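Local structure of BH1974 protein (Bacillus halodurans, 3ON5) at residues L25-A30 and R132-L137; G140-H145 and I195-E200. The protein probably serves as an XdhC-like accessory factor in the maturation of molybdenum-dependent hydroxylases such as xanthine dehydrogenase. All blocks are in the same frame, centred on the assembly; numbering follows the deposited sequence.

Interaction 1 of 2, residues L25-A30 and R132-L137; sequences LLETLA and RVYDYL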
ATOM      1  N   LEU A  25       2.625 -19.396  14.380  1.00 60.16           N
ATOM      2  CA  LEU A  25       1.297 -18.927  14.752  1.00 59.69           C
ATOM      3  C   LEU A  25       1.255 -18.611  16.238  1.00 61.92           C
ATOM      4  O   LEU A  25       0.771 -17.551  16.619  1.00 62.79           O
ATOM      5  CB  LEU A  25       0.239 -19.965  14.398  1.00 60.58           C
ATOM      6  CG  LEU A  25      -1.176 -19.414  14.127  1.00 66.45           C
ATOM      7  CD1 LEU A  25      -1.290 -18.810  12.706  1.00 66.50           C
ATOM      8  CD2 LEU A  25      -2.188 -20.508  14.245  1.00 70.13           C
ATOM      9  N   LEU A  26       1.803 -19.511  17.070  1.00 56.26           N
ATOM     10  CA  LEU A  26       1.909 -19.336  18.514  1.00 55.34           C
ATOM     11  C   LEU A  26       2.879 -18.203  18.849  1.00 62.67           C
ATOM     12  O   LEU A  26       2.745 -17.581  19.904  1.00 63.14           O
ATOM     13  CB  LEU A  26       2.360 -20.635  19.207  1.00 54.95           C
ATOM     14  CG  LEU A  26       1.459 -21.860  19.154  1.00 58.88           C
ATOM     15  CD1 LEU A  26       2.083 -22.984  19.908  1.00 59.74           C
ATOM     16  CD2 LEU A  26       0.088 -21.593  19.767  1.00 61.17           C
ATOM     17  N   GLU A  27       3.863 -17.943  17.969  1.00 62.21           N
ATOM     18  CA  GLU A  27       4.836 -16.865  18.131  1.00 64.26           C
ATOM     19  C   GLU A  27       4.109 -15.533  18.049  1.00 69.03           C
ATOM     20  O   GLU A  27       4.364 -14.667  18.879  1.00 69.91           O
ATOM     21  CB  GLU A  27       5.958 -16.957  17.070  1.00 65.98           C
ATOM     22  CG  GLU A  27       7.169 -16.066  17.336  1.00 80.99           C
ATOM     23  CD  GLU A  27       8.361 -16.265  16.410  1.00115.25           C
ATOM     24  OE1 GLU A  27       8.721 -17.434  16.134  1.00113.90           O
ATOM     25  OE2 GLU A  27       8.992 -15.248  16.040  1.00115.23           O
ATOM     26  N   THR A  28       3.171 -15.401  17.080  1.00 64.57           N
ATOM     27  CA  THR A  28       2.346 -14.224  16.782  1.00 64.81           C
ATOM     28  C   THR A  28       1.528 -13.794  18.043  1.00 72.18           C
ATOM     29  O   THR A  28       1.370 -12.588  18.264  1.00 73.37           O
ATOM     30  CB  THR A  28       1.442 -14.546  15.580  1.00 65.50           C
ATOM     31  OG1 THR A  28       2.285 -14.897  14.479  1.00 61.79           O
ATOM     32  CG2 THR A  28       0.542 -13.390  15.165  1.00 61.72           C
ATOM     33  N   LEU A  29       1.085 -14.744  18.888  1.00 69.37           N
ATOM     34  CA  LEU A  29       0.347 -14.443  20.123  1.00 70.48           C
ATOM     35  C   LEU A  29       1.232 -13.790  21.199  1.00 79.69           C
ATOM     36  O   LEU A  29       0.733 -12.988  21.992  1.00 80.28           O
ATOM     37  CB  LEU A  29      -0.258 -15.715  20.691  1.00 70.34           C
ATOM     38  CG  LEU A  29      -1.321 -16.336  19.819  1.00 74.63           C
ATOM     39  CD1 LEU A  29      -1.383 -17.802  20.020  1.00 74.72           C
ATOM     40  CD2 LEU A  29      -2.652 -15.672  20.024  1.00 79.73           C
ATOM     41  N   ALA A  30       2.537 -14.125  21.219  1.00 79.76           N
ATOM     42  CA  ALA A  30       3.518 -13.571  22.166  1.00 81.91           C
ATOM     43  C   ALA A  30       3.785 -12.059  21.890  1.00 87.59           C
ATOM     44  O   ALA A  30       4.015 -11.300  22.839  1.00 89.65           O
ATOM     45  CB  ALA A  30       4.826 -14.364  22.100  1.00 82.74           C
ATOM     46  N   ARG A 132       3.018 -20.877  27.022  1.00 45.36           N
ATOM     47  CA  ARG A 132       3.697 -22.007  27.655  1.00 44.96           C
ATOM     48  C   ARG A 132       3.962 -23.101  26.614  1.00 50.71           C
ATOM     49  O   ARG A 132       5.027 -23.712  26.652  1.00 51.33           O
ATOM     50  CB  ARG A 132       2.881 -22.552  28.838  1.00 42.58           C
ATOM     51  CG  ARG A 132       3.681 -23.474  29.753  1.00 56.09           C
ATOM     52  CD  ARG A 132       2.952 -23.781  31.040  1.00 72.76           C
ATOM     53  NE  ARG A 132       3.746 -24.630  31.936  1.00 86.83           N
ATOM     54  CZ  ARG A 132       3.336 -25.045  33.135  1.00108.57           C
ATOM     55  NH1 ARG A 132       2.137 -24.696  33.595  1.00 96.55           N
ATOM     56  NH2 ARG A 132       4.120 -25.814  33.882  1.00 96.48           N
ATOM     57  N   VAL A 133       3.021 -23.322  25.661  1.00 47.13           N
ATOM     58  CA  VAL A 133       3.162 -24.294  24.571  1.00 45.33           C
ATOM     59  C   VAL A 133       4.372 -23.889  23.709  1.00 50.92           C
ATOM     60  O   VAL A 133       5.268 -24.705  23.493  1.00 51.52           O
ATOM     61  CB  VAL A 133       1.872 -24.417  23.734  1.00 47.20           C
ATOM     62  CG1 VAL A 133       2.038 -25.443  22.622  1.00 46.97           C
ATOM     63  CG2 VAL A 133       0.690 -24.784  24.613  1.00 47.64           C
ATOM     64  N   TYR A 134       4.422 -22.609  23.294  1.00 47.84           N
ATOM     65  CA  TYR A 134       5.493 -22.019  22.493  1.00 47.36           C
ATOM     66  C   TYR A 134       6.861 -22.242  23.169  1.00 51.73           C
ATOM     67  O   TYR A 134       7.772 -22.766  22.525  1.00 51.26           O
ATOM     68  CB  TYR A 134       5.212 -20.532  22.283  1.00 48.46           C
ATOM     69  CG  TYR A 134       6.319 -19.759  21.612  1.00 52.16           C
ATOM     70  CD1 TYR A 134       6.489 -19.804  20.228  1.00 53.78           C
ATOM     71  CD2 TYR A 134       7.142 -18.907  22.345  1.00 54.05           C
ATOM     72  CE1 TYR A 134       7.488 -19.062  19.600  1.00 54.82           C
ATOM     73  CE2 TYR A 134       8.149 -18.168  21.729  1.00 55.06           C
ATOM     74  CZ  TYR A 134       8.315 -18.241  20.357  1.00 63.70           C
ATOM     75  OH  TYR A 134       9.311 -17.490  19.771  1.00 65.27           O
ATOM     76  N   ASP A 135       6.976 -21.932  24.468  1.00 48.77           N
ATOM     77  CA  ASP A 135       8.207 -22.134  25.235  1.00 49.63           C
ATOM     78  C   ASP A 135       8.654 -23.605  25.211  1.00 58.09           C
ATOM     79  O   ASP A 135       9.857 -23.845  25.136  1.00 61.44           O
ATOM     80  CB  ASP A 135       8.041 -21.666  26.689  1.00 51.52           C
ATOM     81  CG  ASP A 135       7.798 -20.173  26.839  1.00 58.09           C
ATOM     82  OD1 ASP A 135       7.972 -19.430  25.827  1.00 59.04           O
ATOM     83  OD2 ASP A 135       7.446 -19.738  27.966  1.00 58.19           O
ATOM     84  N   TYR A 136       7.719 -24.578  25.242  1.00 54.46           N
ATOM     85  CA  TYR A 136       8.098 -25.991  25.185  1.00 54.73           C
ATOM     86  C   TYR A 136       8.577 -26.362  23.778  1.00 59.42           C
ATOM     87  O   TYR A 136       9.470 -27.195  23.670  1.00 60.94           O
ATOM     88  CB  TYR A 136       6.965 -26.935  25.627  1.00 55.60           C
ATOM     89  CG  TYR A 136       6.855 -27.063  27.132  1.00 56.84           C
ATOM     90  CD1 TYR A 136       7.764 -27.830  27.854  1.00 59.92           C
ATOM     91  CD2 TYR A 136       5.821 -26.451  27.829  1.00 56.76           C
ATOM     92  CE1 TYR A 136       7.676 -27.943  29.239  1.00 61.43           C
ATOM     93  CE2 TYR A 136       5.721 -26.557  29.215  1.00 58.53           C
ATOM     94  CZ  TYR A 136       6.659 -27.297  29.917  1.00 66.66           C
ATOM     95  OH  TYR A 136       6.576 -27.425  31.284  1.00 68.80           O
ATOM     96  N   LEU A 137       8.030 -25.744  22.718  1.00 54.28           N
ATOM     97  CA  LEU A 137       8.460 -26.039  21.344  1.00 53.46           C
ATOM     98  C   LEU A 137       9.825 -25.413  21.063  1.00 60.77           C
ATOM     99  O   LEU A 137      10.582 -25.923  20.232  1.00 61.68           O
ATOM    100  CB  LEU A 137       7.435 -25.551  20.309  1.00 51.72           C
ATOM    101  CG  LEU A 137       6.012 -26.056  20.430  1.00 54.76           C
ATOM    102  CD1 LEU A 137       5.133 -25.389  19.398  1.00 53.21           C
ATOM    103  CD2 LEU A 137       5.945 -27.550  20.319  1.00 55.23           C
TER
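Tyr-134 lays its ring obliquely against the backbone and side chain of Glu-27, CE1 lying 3.6 Å from Glu-27 CB. With CG anti to the backbone N (chi1 173°), the tyrosine reaches across helix 22-30, and its OH comes 3.5 Å from Glu-27 CG. The carboxylate plane stands 60° from the ring; OE1 stays 3.7 Å from the phenol OH, so these two meet by packing rather than by a polar bond. Glu-27 forms the exposed margin of the contact. Further in, Leu-26 points at helix 124-139 and works mainly through one branch: CD1 sits 3.7 Å from CG1 of Val-133 and 3.9 Å from CD1 of Leu-137, filling the space between two residues one helical turn apart. Its side chain and that of Leu-137 cross at about a right angle. The two backbones come nearest at Leu-26 and Tyr-134, whose CB atoms are 4.2 Å apart. Leu-130 carries the apolar seam a turn further back, touching Leu-26 and Leu-29. With axes 9.5 Å apart and directions differing by 125°, two helices pack at a steep crossing through Leu-26 and Tyr-134, joining the N-terminal helix to the first helix of the BH1974-like central region.

Interaction 2 of 2, residues G140-H145 and I195-E200; sequences GKSVFH and IYSPKE
Val-143 and Tyr-196 form an antiparallel hydrogen-bonded pair, and the contact is tightest here: Val-143 N donates a hydrogen bond to Tyr-196 O at 2.8 Å, in the carbonyl plane, and Tyr-196 N returns the bond to Val-143 O, nearly straight at 162°. On the valine's face of the sheet, the tyrosine ring turns an edge to His-145, with CE2 3.5 Å from the histidine CB. The two side chains run alongside, pointing the same way, their rings inclined at 51°; His-145 ND1 is held by Ala-159 O, and Phe-160 stacks on the imidazole. This pairing sets strand 191-196 at the edge of the chain's four-stranded antiparallel sheet, beside 143-149. On the opposite face, Ile-195, the non-hydrogen-bonded partner of Phe-144, is partly exposed; its CG1, anti to the carbonyl carbon (chi1 -54°), bears on the Phe-144 ring 3.5 Å from CD2. A serine here would probably leave that side of the phenylalanine ring poorly covered and the ring freer to shift. Before Val-143 the strand pairing stops. A hydroxyl pair, Ser-142 OG and Ser-197 OG, still bridges the chains at 2.9 Å, and the looser margin is Pro-198 CG, 3.4 Å from Gly-140 O. Gly-140, exposed and with positive phi, closes helix 124-139 in a Schellman motif, turning the chain toward the strand.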
ATOM      1  N   GLY A 140      12.243 -27.661  22.336  1.00 55.01           N
ATOM      2  CA  GLY A 140      12.297 -28.850  21.499  1.00 54.82           C
ATOM      3  C   GLY A 140      11.327 -29.965  21.875  1.00 60.03           C
ATOM      4  O   GLY A 140      11.319 -31.022  21.231  1.00 61.39           O
ATOM      5  N   LYS A 141      10.487 -29.745  22.905  1.00 55.52           N
ATOM      6  CA  LYS A 141       9.483 -30.707  23.375  1.00 56.05           C
ATOM      7  C   LYS A 141       8.115 -30.476  22.664  1.00 59.07           C
ATOM      8  O   LYS A 141       7.640 -29.352  22.616  1.00 57.52           O
ATOM      9  CB  LYS A 141       9.330 -30.594  24.914  1.00 59.34           C
ATOM     10  CG  LYS A 141       8.257 -31.479  25.581  1.00 76.27           C
ATOM     11  CD  LYS A 141       8.644 -32.961  25.737  1.00 86.80           C
ATOM     12  CE  LYS A 141       7.476 -33.868  26.081  1.00 86.08           C
ATOM     13  NZ  LYS A 141       6.572 -34.103  24.915  1.00 80.29           N
ATOM     14  N   SER A 142       7.510 -31.541  22.095  1.00 56.78           N
ATOM     15  CA  SER A 142       6.178 -31.516  21.469  1.00 55.60           C
ATOM     16  C   SER A 142       5.082 -31.450  22.562  1.00 58.29           C
ATOM     17  O   SER A 142       5.327 -31.858  23.710  1.00 59.16           O
ATOM     18  CB  SER A 142       5.964 -32.741  20.574  1.00 60.38           C
ATOM     19  OG  SER A 142       6.893 -32.839  19.507  1.00 70.15           O
ATOM     20  N   VAL A 143       3.884 -30.937  22.216  1.00 51.32           N
ATOM     21  CA  VAL A 143       2.774 -30.796  23.167  1.00 50.32           C
ATOM     22  C   VAL A 143       1.500 -31.416  22.562  1.00 54.13           C
ATOM     23  O   VAL A 143       1.126 -31.074  21.445  1.00 53.59           O
ATOM     24  CB  VAL A 143       2.551 -29.302  23.562  1.00 51.68           C
ATOM     25  CG1 VAL A 143       1.372 -29.141  24.526  1.00 51.52           C
ATOM     26  CG2 VAL A 143       3.816 -28.674  24.145  1.00 50.83           C
ATOM     27  N   PHE A 144       0.836 -32.302  23.300  1.00 51.75           N
ATOM     28  CA  PHE A 144      -0.390 -32.929  22.822  1.00 52.81           C
ATOM     29  C   PHE A 144      -1.587 -32.146  23.326  1.00 55.79           C
ATOM     30  O   PHE A 144      -1.845 -32.092  24.528  1.00 55.95           O
ATOM     31  CB  PHE A 144      -0.479 -34.407  23.251  1.00 57.42           C
ATOM     32  CG  PHE A 144      -1.574 -35.172  22.548  1.00 60.77           C
ATOM     33  CD1 PHE A 144      -2.879 -35.156  23.030  1.00 66.26           C
ATOM     34  CD2 PHE A 144      -1.302 -35.925  21.418  1.00 63.75           C
ATOM     35  CE1 PHE A 144      -3.894 -35.860  22.372  1.00 68.54           C
ATOM     36  CE2 PHE A 144      -2.316 -36.639  20.769  1.00 68.13           C
ATOM     37  CZ  PHE A 144      -3.603 -36.607  21.254  1.00 67.33           C
ATOM     38  N   HIS A 145      -2.333 -31.565  22.407  1.00 51.74           N
ATOM     39  CA  HIS A 145      -3.497 -30.766  22.751  1.00 51.08           C
ATOM     40  C   HIS A 145      -4.777 -31.538  22.509  1.00 54.98           C
ATOM     41  O   HIS A 145      -4.889 -32.248  21.514  1.00 54.38           O
ATOM     42  CB  HIS A 145      -3.490 -29.468  21.934  1.00 49.83           C
ATOM     43  CG  HIS A 145      -4.647 -28.556  22.207  1.00 52.85           C
ATOM     44  ND1 HIS A 145      -4.973 -28.169  23.492  1.00 55.11           N
ATOM     45  CD2 HIS A 145      -5.460 -27.910  21.340  1.00 53.70           C
ATOM     46  CE1 HIS A 145      -5.990 -27.337  23.369  1.00 53.99           C
ATOM     47  NE2 HIS A 145      -6.314 -27.150  22.094  1.00 53.58           N
ATOM     48  N   ILE A 195      -1.344 -32.141  17.680  1.00 52.04           N
ATOM     49  CA  ILE A 195      -0.008 -32.173  18.257  1.00 51.20           C
ATOM     50  C   ILE A 195       0.750 -30.964  17.803  1.00 55.80           C
ATOM     51  O   ILE A 195       0.913 -30.725  16.601  1.00 56.56           O
ATOM     52  CB  ILE A 195       0.770 -33.472  17.930  1.00 54.90           C
ATOM     53  CG1 ILE A 195      -0.053 -34.721  18.333  1.00 56.39           C
ATOM     54  CG2 ILE A 195       2.166 -33.459  18.596  1.00 55.23           C
ATOM     55  CD1 ILE A 195       0.521 -36.029  17.965  1.00 63.21           C
ATOM     56  N   TYR A 196       1.229 -30.209  18.781  1.00 52.04           N
ATOM     57  CA  TYR A 196       2.067 -29.058  18.544  1.00 50.12           C
ATOM     58  C   TYR A 196       3.475 -29.539  18.544  1.00 56.39           C
ATOM     59  O   TYR A 196       3.931 -30.003  19.585  1.00 58.14           O
ATOM     60  CB  TYR A 196       1.822 -27.973  19.593  1.00 50.03           C
ATOM     61  CG  TYR A 196       0.488 -27.275  19.469  1.00 51.58           C
ATOM     62  CD1 TYR A 196       0.323 -26.179  18.613  1.00 51.63           C
ATOM     63  CD2 TYR A 196      -0.591 -27.648  20.266  1.00 53.74           C
ATOM     64  CE1 TYR A 196      -0.891 -25.491  18.539  1.00 50.30           C
ATOM     65  CE2 TYR A 196      -1.812 -26.972  20.195  1.00 54.72           C
ATOM     66  CZ  TYR A 196      -1.959 -25.897  19.327  1.00 59.42           C
ATOM     67  OH  TYR A 196      -3.159 -25.233  19.292  1.00 60.39           O
ATOM     68  N   SER A 197       4.143 -29.573  17.380  1.00 53.48           N
ATOM     69  CA  SER A 197       5.538 -30.053  17.410  1.00 53.78           C
ATOM     70  C   SER A 197       6.527 -28.967  17.010  1.00 55.76           C
ATOM     71  O   SER A 197       6.141 -28.016  16.327  1.00 55.50           O
ATOM     72  CB  SER A 197       5.734 -31.261  16.503  1.00 59.89           C
ATOM     73  OG  SER A 197       5.324 -32.466  17.130  1.00 73.28           O
ATOM     74  N   PRO A 198       7.822 -29.064  17.399  1.00 50.95           N
ATOM     75  CA  PRO A 198       8.784 -28.044  16.937  1.00 48.71           C
ATOM     76  C   PRO A 198       9.108 -28.239  15.446  1.00 49.26           C
ATOM     77  O   PRO A 198       8.732 -29.247  14.832  1.00 49.48           O
ATOM     78  CB  PRO A 198      10.013 -28.269  17.836  1.00 50.99           C
ATOM     79  CG  PRO A 198       9.616 -29.332  18.837  1.00 56.47           C
ATOM     80  CD  PRO A 198       8.498 -30.097  18.209  1.00 52.87           C
ATOM     81  N   LYS A 199       9.786 -27.264  14.853  1.00 42.63           N
ATOM     82  CA  LYS A 199      10.162 -27.320  13.442  1.00 40.90           C
ATOM     83  C   LYS A 199      11.063 -28.531  13.100  1.00 45.27           C
ATOM     84  O   LYS A 199      11.927 -28.929  13.879  1.00 47.65           O
ATOM     85  CB  LYS A 199      10.904 -26.030  13.039  1.00 40.76           C
ATOM     86  CG  LYS A 199      10.013 -24.836  12.845  1.00 39.40           C
ATOM     87  CD  LYS A 199      10.819 -23.664  12.374  1.00 46.58           C
ATOM     88  CE  LYS A 199       9.950 -22.497  11.990  1.00 56.51           C
ATOM     89  NZ  LYS A 199      10.778 -21.359  11.508  1.00 75.45           N
ATOM     90  N   GLU A 200      10.866 -29.079  11.918  1.00 40.38           N
ATOM     91  CA  GLU A 200      11.714 -30.115  11.355  1.00 40.63           C
ATOM     92  C   GLU A 200      13.060 -29.495  11.057  1.00 47.20           C
ATOM     93  O   GLU A 200      13.117 -28.331  10.642  1.00 47.45           O
ATOM     94  CB  GLU A 200      11.079 -30.736  10.096  1.00 42.39           C
ATOM     95  CG  GLU A 200       9.753 -31.457  10.331  1.00 52.51           C
ATOM     96  CD  GLU A 200       9.745 -32.663  11.260  1.00 78.41           C
ATOM     97  OE1 GLU A 200      10.829 -33.208  11.573  1.00 80.05           O
ATOM     98  OE2 GLU A 200       8.632 -33.097  11.634  1.00 76.07           O
TER

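Overall arrangement
Interactions 1 and 2 follow in series along the chain, their centres about 10 Å apart. Helix 124-139 supplies the second segment of interaction 1, then runs through its C-terminal turn directly into strand 143-149 of interaction 2. The link is physical as well: Tyr-136 O accepts a probable hydrogen bond from Lys-141 N, and Leu-137 CD2 packs 3.3 Å from Tyr-196 O. Val-133 touches Val-143 and Tyr-196, and Leu-26 also touches Tyr-196, so both helices lie against the face of the sheet that carries Val-143 and Tyr-196. Segment 195-200 then leads out of that sheet into strand 200-205 of the parallel, Rossmann-type sheet, placing both contacts near the passage between the domains.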